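Cys-Gly metallodipeptidase DUG1 (Saccharomyces cerevisiae, PDB 4G1P) hydrolyses the dipeptide Cys-Gly as a zinc-dependent M20-family metallopeptidase and is the catalytic component of the complex that degrades glutathione. Local coordinates at residues A[230-234]-A[235-239]; A[243-246]-A[247-250]; A[368-372]-A[373-377]. One frame throughout, in Å; residues are numbered along the deposited sequence.

All three contacts are local, and each closes a turn between adjoining segments. Along the chain they come in series, with no nesting or crossing. Contact 1 (230-239) turns the chain out of strand 232-233. A few residues on, contact 2 (243-250) is the start of helix 244-252. Much later, contact 3 (368-377) ends helix 355-371 and leads into strand 378-391. Contacts 2 and 3 touch: Asp247 meets Ser375 and Asn377, so the start of one helix is tied to the end of the other. Contact 1 stands apart, its centre about 14 Å from that of contact 2. All three also reach the second subunit of the homodimer.

Contact 1 (A[230-234]-A[235-239]); sequences ADLHS and GIFGG. With CYS (cysteine), chain E.
His233 and Phe237 are joined through the backbone: Phe237 N donates to His233 O over 3.3 Å. This bond spans four residues and coils the chain into a helical turn as it leaves strand 232-233. That strand pairs with strand 336-337, Leu232 bonding to Ile337.

The imidazole of His233 folds back over the same turn. With CG anti to the backbone N (chi1 -175°), ND1 comes to the amides that follow. Gly235 N donates to His233 ND1 over 2.9 Å. Ile236 N donates to His233 ND1 over 3.2 Å. Gly235 N is 19° off the ring plane and Ile236 N 35°. Ile236 lays CG1 over one face of the imidazole, 3.9 Å from the ring centroid.

Leu232 packs on Phe237. This is a CH-pi contact, with Leu232 CD2 4.1 Å from the Phe237 centroid and almost directly above it. The opposite face of the phenyl ring carries Ile236 CG2 near its rim, so Ile236 lies between the two rings. His233 O sits at the phenyl edge.

Two amide donors and the Ile236 side chain together fix the rotation of the imidazole. The ring then presents its CE1 and NE2 edge to ligands in the second subunit's site. His233 CE1 is 3.7 Å from O of the bound cysteine, and the side chain also touches the bound glycine. The ring meets His450 of the second subunit, a zinc ligand. This is consistent with each subunit lending a histidine to its partner's substrate pocket.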
loop_
_atom_site.group_PDB
_atom_site.type_symbol
_atom_site.label_atom_id
_atom_site.label_comp_id
_atom_site.label_asym_id
_atom_site.label_seq_id
_atom_site.Cartn_x
_atom_site.Cartn_y
_atom_site.Cartn_z
ATOM N N ALA A 230 4.586 -15.157 8.949
ATOM C CA ALA A 230 4.202 -14.841 7.583
ATOM C C ALA A 230 2.711 -14.513 7.524
ATOM O O ALA A 230 1.981 -14.752 8.491
ATOM C CB ALA A 230 4.538 -15.981 6.669
ATOM N N ASP A 231 2.265 -13.939 6.411
ATOM C CA ASP A 231 0.868 -13.551 6.279
ATOM C C ASP A 231 -0.022 -14.767 6.515
ATOM O O ASP A 231 0.386 -15.904 6.282
ATOM C CB ASP A 231 0.590 -12.919 4.911
ATOM C CG ASP A 231 1.120 -11.477 4.793
ATOM O OD1 ASP A 231 1.608 -10.918 5.797
ATOM O OD2 ASP A 231 1.040 -10.898 3.685
ATOM N N LEU A 232 -1.220 -14.531 7.025
ATOM C CA LEU A 232 -2.121 -15.623 7.364
ATOM C C LEU A 232 -3.410 -15.472 6.586
ATOM O O LEU A 232 -3.904 -14.354 6.394
ATOM C CB LEU A 232 -2.432 -15.634 8.862
ATOM C CG LEU A 232 -1.285 -15.906 9.842
ATOM C CD1 LEU A 232 -1.786 -15.911 11.271
ATOM C CD2 LEU A 232 -0.585 -17.199 9.545
ATOM N N HIS A 233 -3.939 -16.598 6.120
ATOM C CA HIS A 233 -5.250 -16.624 5.493
ATOM C C HIS A 233 -6.237 -16.111 6.535
ATOM O O HIS A 233 -6.312 -16.644 7.638
ATOM C CB HIS A 233 -5.591 -18.056 5.076
ATOM C CG HIS A 233 -6.871 -18.178 4.318
ATOM N ND1 HIS A 233 -8.099 -17.926 4.890
ATOM C CD2 HIS A 233 -7.119 -18.532 3.036
ATOM C CE1 HIS A 233 -9.048 -18.112 3.990
ATOM N NE2 HIS A 233 -8.479 -18.479 2.855
ATOM N N SER A 234 -6.974 -15.058 6.214
ATOM C CA SER A 234 -7.757 -14.410 7.257
ATOM C C SER A 234 -8.970 -15.231 7.678
ATOM O O SER A 234 -9.627 -14.886 8.659
ATOM C CB SER A 234 -8.170 -12.983 6.883
ATOM O OG SER A 234 -9.271 -12.983 5.996
ATOM N N GLY A 235 -9.252 -16.304 6.936
ATOM C CA GLY A 235 -10.386 -17.177 7.213
ATOM C C GLY A 235 -9.987 -18.344 8.092
ATOM O O GLY A 235 -10.667 -18.684 9.047
ATOM N N ILE A 236 -8.851 -18.944 7.775
ATOM C CA ILE A 236 -8.346 -20.068 8.535
ATOM C C ILE A 236 -7.983 -19.659 9.951
ATOM O O ILE A 236 -8.170 -20.421 10.894
ATOM C CB ILE A 236 -7.111 -20.668 7.848
ATOM C CG1 ILE A 236 -7.482 -21.149 6.446
ATOM C CG2 ILE A 236 -6.523 -21.784 8.679
ATOM C CD1 ILE A 236 -6.334 -21.690 5.667
ATOM N N PHE A 237 -7.477 -18.444 10.095
ATOM C CA PHE A 237 -6.945 -17.991 11.370
ATOM C C PHE A 237 -7.769 -16.860 11.994
ATOM O O PHE A 237 -7.486 -16.424 13.100
ATOM C CB PHE A 237 -5.487 -17.567 11.201
ATOM C CG PHE A 237 -4.595 -18.658 10.681
ATOM C CD1 PHE A 237 -4.457 -18.874 9.321
ATOM C CD2 PHE A 237 -3.891 -19.474 11.552
ATOM C CE1 PHE A 237 -3.634 -19.884 8.844
ATOM C CE2 PHE A 237 -3.071 -20.485 11.075
ATOM C CZ PHE A 237 -2.945 -20.688 9.723
ATOM N N GLY A 238 -8.796 -16.397 11.295
ATOM C CA GLY A 238 -9.611 -15.305 11.795
ATOM C C GLY A 238 -10.289 -15.591 13.123
ATOM O O GLY A 238 -10.952 -16.603 13.277
ATOM N N GLY A 239 -10.126 -14.688 14.082
ATOM C CA GLY A 239 -10.758 -14.826 15.376
ATOM C C GLY A 239 -9.922 -15.640 16.348
ATOM O O GLY A 239 -10.317 -15.874 17.493
HETATM N N CYS E . -10.591 -16.783 -0.379
HETATM C CA CYS E . -11.369 -15.771 0.309
HETATM C C CYS E . -11.563 -16.200 1.766
HETATM O O CYS E . -12.049 -17.295 2.045
HETATM C CB CYS E . -12.702 -15.533 -0.403
HETATM S SG CYS E . -13.704 -14.273 0.325
#

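Contact 2 (A[243-246]-A[247-250]); sequences EPMI and DLMQ
The Asp247 carboxylate lies flat over the carbonyl oxygen of Glu243, one turn back in the helix. Glu243 O faces the middle of the group, 3.7 Å from Asp247 CG. OD2 takes hydrogen bonds from Ser375 OG and Asn377 ND2, one from each side of the carboxylate plane. OD1 bonds to Ser258 OG of the second subunit. The Gln250 amide repeats the pattern: Ile246 O lies under one of its faces, 3.9 Å from Gln250 CD.

The backbone beneath is an alpha-helix that has just begun, with Glu243 at the N-cap position. Glu243 O accepts two bonds, from Ile246 N at 2.9 Å and from Asp247 N at 3.2 Å. Leu248 N to Pro244 O, at 2.9 Å, and Met249 N to Met245 O continue the helical pattern. The bond from Gln250 N to Ile246 O is weak. The Glu243 carboxylate is held by Ser320 OG and Ile321 N of the second subunit.

Helix 244-252 lies against the sheet of strands 210-226, 318-325 and 340-349, part of the lid domain of this M20 peptidase. Leu248 packs on Thr223, Ile225, Val324 and Val341 of that sheet.

Met245 packs on Val324 and Val341 beside it. The Met245 chain bends at chi2 (-56°) and chi3 (-73°). The bends carry SD to 4.2 Å from Leu248 CD2 and bring CE to 3.6 Å from Met249 CE. Met245 and Met249 therefore meet methyl to methyl, their chains oblique to each other. Met249 also packs on Met249 of the second subunit.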
loop_
_atom_site.group_PDB
_atom_site.type_symbol
_atom_site.label_atom_id
_atom_site.label_comp_id
_atom_site.label_asym_id
_atom_site.label_seq_id
_atom_site.Cartn_x
_atom_site.Cartn_y
_atom_site.Cartn_z
ATOM N N GLU A 243 -4.089 -9.866 15.457
ATOM C CA GLU A 243 -3.748 -9.212 14.196
ATOM C C GLU A 243 -2.986 -7.890 14.388
ATOM O O GLU A 243 -3.506 -6.939 14.982
ATOM C CB GLU A 243 -5.003 -8.993 13.353
ATOM C CG GLU A 243 -5.861 -10.242 13.209
ATOM C CD GLU A 243 -7.009 -10.092 12.210
ATOM O OE1 GLU A 243 -7.063 -9.084 11.464
ATOM O OE2 GLU A 243 -7.875 -10.988 12.173
ATOM N N PRO A 244 -1.742 -7.834 13.889
ATOM C CA PRO A 244 -0.956 -6.598 13.881
ATOM C C PRO A 244 -1.745 -5.403 13.334
ATOM O O PRO A 244 -1.699 -4.332 13.929
ATOM C CB PRO A 244 0.210 -6.949 12.964
ATOM C CG PRO A 244 0.415 -8.395 13.200
ATOM C CD PRO A 244 -0.959 -8.981 13.400
ATOM N N MET A 245 -2.482 -5.592 12.245
ATOM C CA MET A 245 -3.303 -4.510 11.711
ATOM C C MET A 245 -4.327 -3.956 12.706
ATOM O O MET A 245 -4.619 -2.759 12.698
ATOM C CB MET A 245 -3.992 -4.915 10.403
ATOM C CG MET A 245 -3.140 -4.679 9.162
ATOM S SD MET A 245 -2.556 -2.968 8.932
ATOM C CE MET A 245 -4.073 -2.149 8.449
ATOM N N ILE A 246 -4.867 -4.819 13.559
ATOM C CA ILE A 246 -5.887 -4.391 14.502
ATOM C C ILE A 246 -5.259 -3.544 15.616
ATOM O O ILE A 246 -5.748 -2.460 15.950
ATOM C CB ILE A 246 -6.667 -5.589 15.048
ATOM C CG1 ILE A 246 -7.506 -6.205 13.928
ATOM C CG2 ILE A 246 -7.563 -5.173 16.189
ATOM C CD1 ILE A 246 -8.187 -7.522 14.294
ATOM N N ASP A 247 -4.156 -4.029 16.172
ATOM C CA ASP A 247 -3.414 -3.236 17.143
ATOM C C ASP A 247 -3.034 -1.886 16.541
ATOM O O ASP A 247 -3.221 -0.834 17.168
ATOM C CB ASP A 247 -2.164 -3.984 17.602
ATOM C CG ASP A 247 -2.489 -5.345 18.198
ATOM O OD1 ASP A 247 -3.661 -5.544 18.574
ATOM O OD2 ASP A 247 -1.583 -6.207 18.286
ATOM N N LEU A 248 -2.537 -1.927 15.308
ATOM C CA LEU A 248 -2.012 -0.744 14.637
ATOM C C LEU A 248 -3.044 0.359 14.437
ATOM O O LEU A 248 -2.715 1.534 14.558
ATOM C CB LEU A 248 -1.373 -1.110 13.297
ATOM C CG LEU A 248 -0.676 0.079 12.628
ATOM C CD1 LEU A 248 0.576 0.437 13.415
ATOM C CD2 LEU A 248 -0.372 -0.149 11.137
ATOM N N MET A 249 -4.286 -0.003 14.134
ATOM C CA MET A 249 -5.328 1.006 14.015
ATOM C C MET A 249 -5.541 1.703 15.349
ATOM O O MET A 249 -5.835 2.898 15.411
ATOM C CB MET A 249 -6.634 0.396 13.522
ATOM C CG MET A 249 -6.500 -0.298 12.173
ATOM S SD MET A 249 -5.955 0.777 10.823
ATOM C CE MET A 249 -4.164 0.586 10.814
ATOM N N GLN A 250 -5.374 0.955 16.426
ATOM C CA GLN A 250 -5.540 1.533 17.738
ATOM C C GLN A 250 -4.367 2.437 18.123
ATOM O O GLN A 250 -4.568 3.546 18.600
ATOM C CB GLN A 250 -5.823 0.433 18.765
ATOM C CG GLN A 250 -7.302 0.084 18.790
ATOM C CD GLN A 250 -7.594 -1.347 19.190
ATOM O OE1 GLN A 250 -6.714 -2.079 19.642
ATOM N NE2 GLN A 250 -8.851 -1.756 19.021
#

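Contact 3 (A[368-372]-A[373-377]); sequences AKFKS and LNSPN
Phe370 O is gripped by the amide of Leu373 and by a water. Leu373 N donates over 2.9 Å but lies above the carbonyl plane, 56° out of it. The water is 3.1 Å from Phe370 O and appears to donate to it. Its contact with Ser375 N is short, so a water bridge from the last turn of the helix to the loop beyond is only probable.

A type I beta turn from Lys371 to Asn374 ends the helix, with Asn374 N bonded to Lys371 O at 3.2 Å. Asn374 then leaves helical geometry with positive phi (57°). Ser372 OG bonds to Lys369 O over 2.6 Å. Further on, Asn377 N donates to Ser375 OG at 3.0 Å, which makes an ST turn.

In Phe370, chi1 of 175° carries the ring out toward Ser375 and Asn377. Asn377 O lies in the ring plane, at the edge near CZ. Ser375 OG approaches obliquely, 3.9 Å from Phe370 CZ. Leu373 CD1 is 4.3 Å from Phe370 CD1.

Both Phe370 and Leu373 rest on helix 244-252, and Asn377 packs on Pro244 at its start. Ser375 OG and Asn377 ND2 also hydrogen-bond to Asp247 OD2 of that helix. The turn therefore joins the end of helix 355-371 to helix 244-252, just before strand 378-391 begins.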
loop_
_atom_site.group_PDB
_atom_site.type_symbol
_atom_site.label_atom_id
_atom_site.label_comp_id
_atom_site.label_asym_id
_atom_site.label_seq_id
_atom_site.Cartn_x
_atom_site.Cartn_y
_atom_site.Cartn_z
ATOM N N ALA A 368 3.027 2.701 25.379
ATOM C CA ALA A 368 2.049 2.621 26.447
ATOM C C ALA A 368 0.692 2.251 25.888
ATOM O O ALA A 368 -0.063 1.492 26.496
ATOM C CB ALA A 368 1.964 3.933 27.179
ATOM N N LYS A 369 0.375 2.814 24.734
ATOM C CA LYS A 369 -0.897 2.537 24.115
ATOM C C LYS A 369 -0.885 1.068 23.731
ATOM O O LYS A 369 -1.828 0.331 24.042
ATOM C CB LYS A 369 -1.102 3.416 22.891
ATOM C CG LYS A 369 -2.389 3.145 22.149
ATOM C CD LYS A 369 -3.580 3.315 23.052
ATOM C CE LYS A 369 -4.860 3.078 22.286
ATOM N NZ LYS A 369 -6.054 3.358 23.111
ATOM N N PHE A 370 0.198 0.637 23.091
ATOM C CA PHE A 370 0.274 -0.741 22.648
ATOM C C PHE A 370 0.148 -1.696 23.813
ATOM O O PHE A 370 -0.600 -2.650 23.733
ATOM C CB PHE A 370 1.552 -1.051 21.875
ATOM C CG PHE A 370 1.681 -2.498 21.529
ATOM C CD1 PHE A 370 0.908 -3.050 20.522
ATOM C CD2 PHE A 370 2.534 -3.325 22.237
ATOM C CE1 PHE A 370 1.011 -4.398 20.211
ATOM C CE2 PHE A 370 2.643 -4.675 21.933
ATOM C CZ PHE A 370 1.885 -5.211 20.921
ATOM N N LYS A 371 0.871 -1.431 24.896
ATOM C CA LYS A 371 0.841 -2.314 26.055
ATOM C C LYS A 371 -0.558 -2.421 26.652
ATOM O O LYS A 371 -0.967 -3.487 27.124
ATOM C CB LYS A 371 1.827 -1.845 27.114
ATOM C CG LYS A 371 1.850 -2.717 28.359
ATOM C CD LYS A 371 2.649 -2.053 29.470
ATOM C CE LYS A 371 2.556 -2.820 30.773
ATOM N NZ LYS A 371 3.124 -2.029 31.899
ATOM N N SER A 372 -1.305 -1.324 26.602
ATOM C CA SER A 372 -2.671 -1.321 27.112
ATOM C C SER A 372 -3.627 -2.119 26.231
ATOM O O SER A 372 -4.825 -2.193 26.516
ATOM C CB SER A 372 -3.193 0.107 27.202
ATOM O OG SER A 372 -3.631 0.550 25.935
ATOM N N LEU A 373 -3.115 -2.677 25.139
ATOM C CA LEU A 373 -3.952 -3.457 24.249
ATOM C C LEU A 373 -4.049 -4.891 24.725
ATOM O O LEU A 373 -4.988 -5.598 24.377
ATOM C CB LEU A 373 -3.403 -3.435 22.839
ATOM C CG LEU A 373 -3.434 -2.093 22.145
ATOM C CD1 LEU A 373 -3.368 -2.332 20.655
ATOM C CD2 LEU A 373 -4.696 -1.352 22.509
ATOM N N ASN A 374 -3.081 -5.304 25.535
ATOM C CA ASN A 374 -3.007 -6.681 25.994
ATOM C C ASN A 374 -2.945 -7.596 24.783
ATOM O O ASN A 374 -3.786 -8.474 24.594
ATOM C CB ASN A 374 -4.190 -7.040 26.901
ATOM C CG ASN A 374 -4.078 -6.422 28.283
ATOM O OD1 ASN A 374 -3.020 -6.471 28.917
ATOM N ND2 ASN A 374 -5.173 -5.837 28.761
ATOM N N SER A 375 -1.939 -7.354 23.953
ATOM C CA SER A 375 -1.770 -8.088 22.721
ATOM C C SER A 375 -0.487 -8.884 22.790
ATOM O O SER A 375 0.520 -8.398 23.299
ATOM C CB SER A 375 -1.717 -7.120 21.539
ATOM O OG SER A 375 -1.042 -7.699 20.433
ATOM N N PRO A 376 -0.516 -10.111 22.264
ATOM C CA PRO A 376 0.680 -10.955 22.196
ATOM C C PRO A 376 1.674 -10.481 21.145
ATOM O O PRO A 376 2.759 -11.028 21.061
ATOM C CB PRO A 376 0.118 -12.317 21.782
ATOM C CG PRO A 376 -1.134 -12.000 21.062
ATOM C CD PRO A 376 -1.702 -10.761 21.682
ATOM N N ASN A 377 1.312 -9.479 20.354
ATOM C CA ASN A 377 2.169 -9.033 19.263
ATOM C C ASN A 377 3.409 -8.260 19.746
ATOM O O ASN A 377 3.463 -7.817 20.901
ATOM C CB ASN A 377 1.351 -8.216 18.249
ATOM C CG ASN A 377 0.385 -9.085 17.426
ATOM O OD1 ASN A 377 0.730 -10.188 17.018
ATOM N ND2 ASN A 377 -0.821 -8.582 17.186
HETATM O O HOH W 1 -0.147 -5.646 24.555
#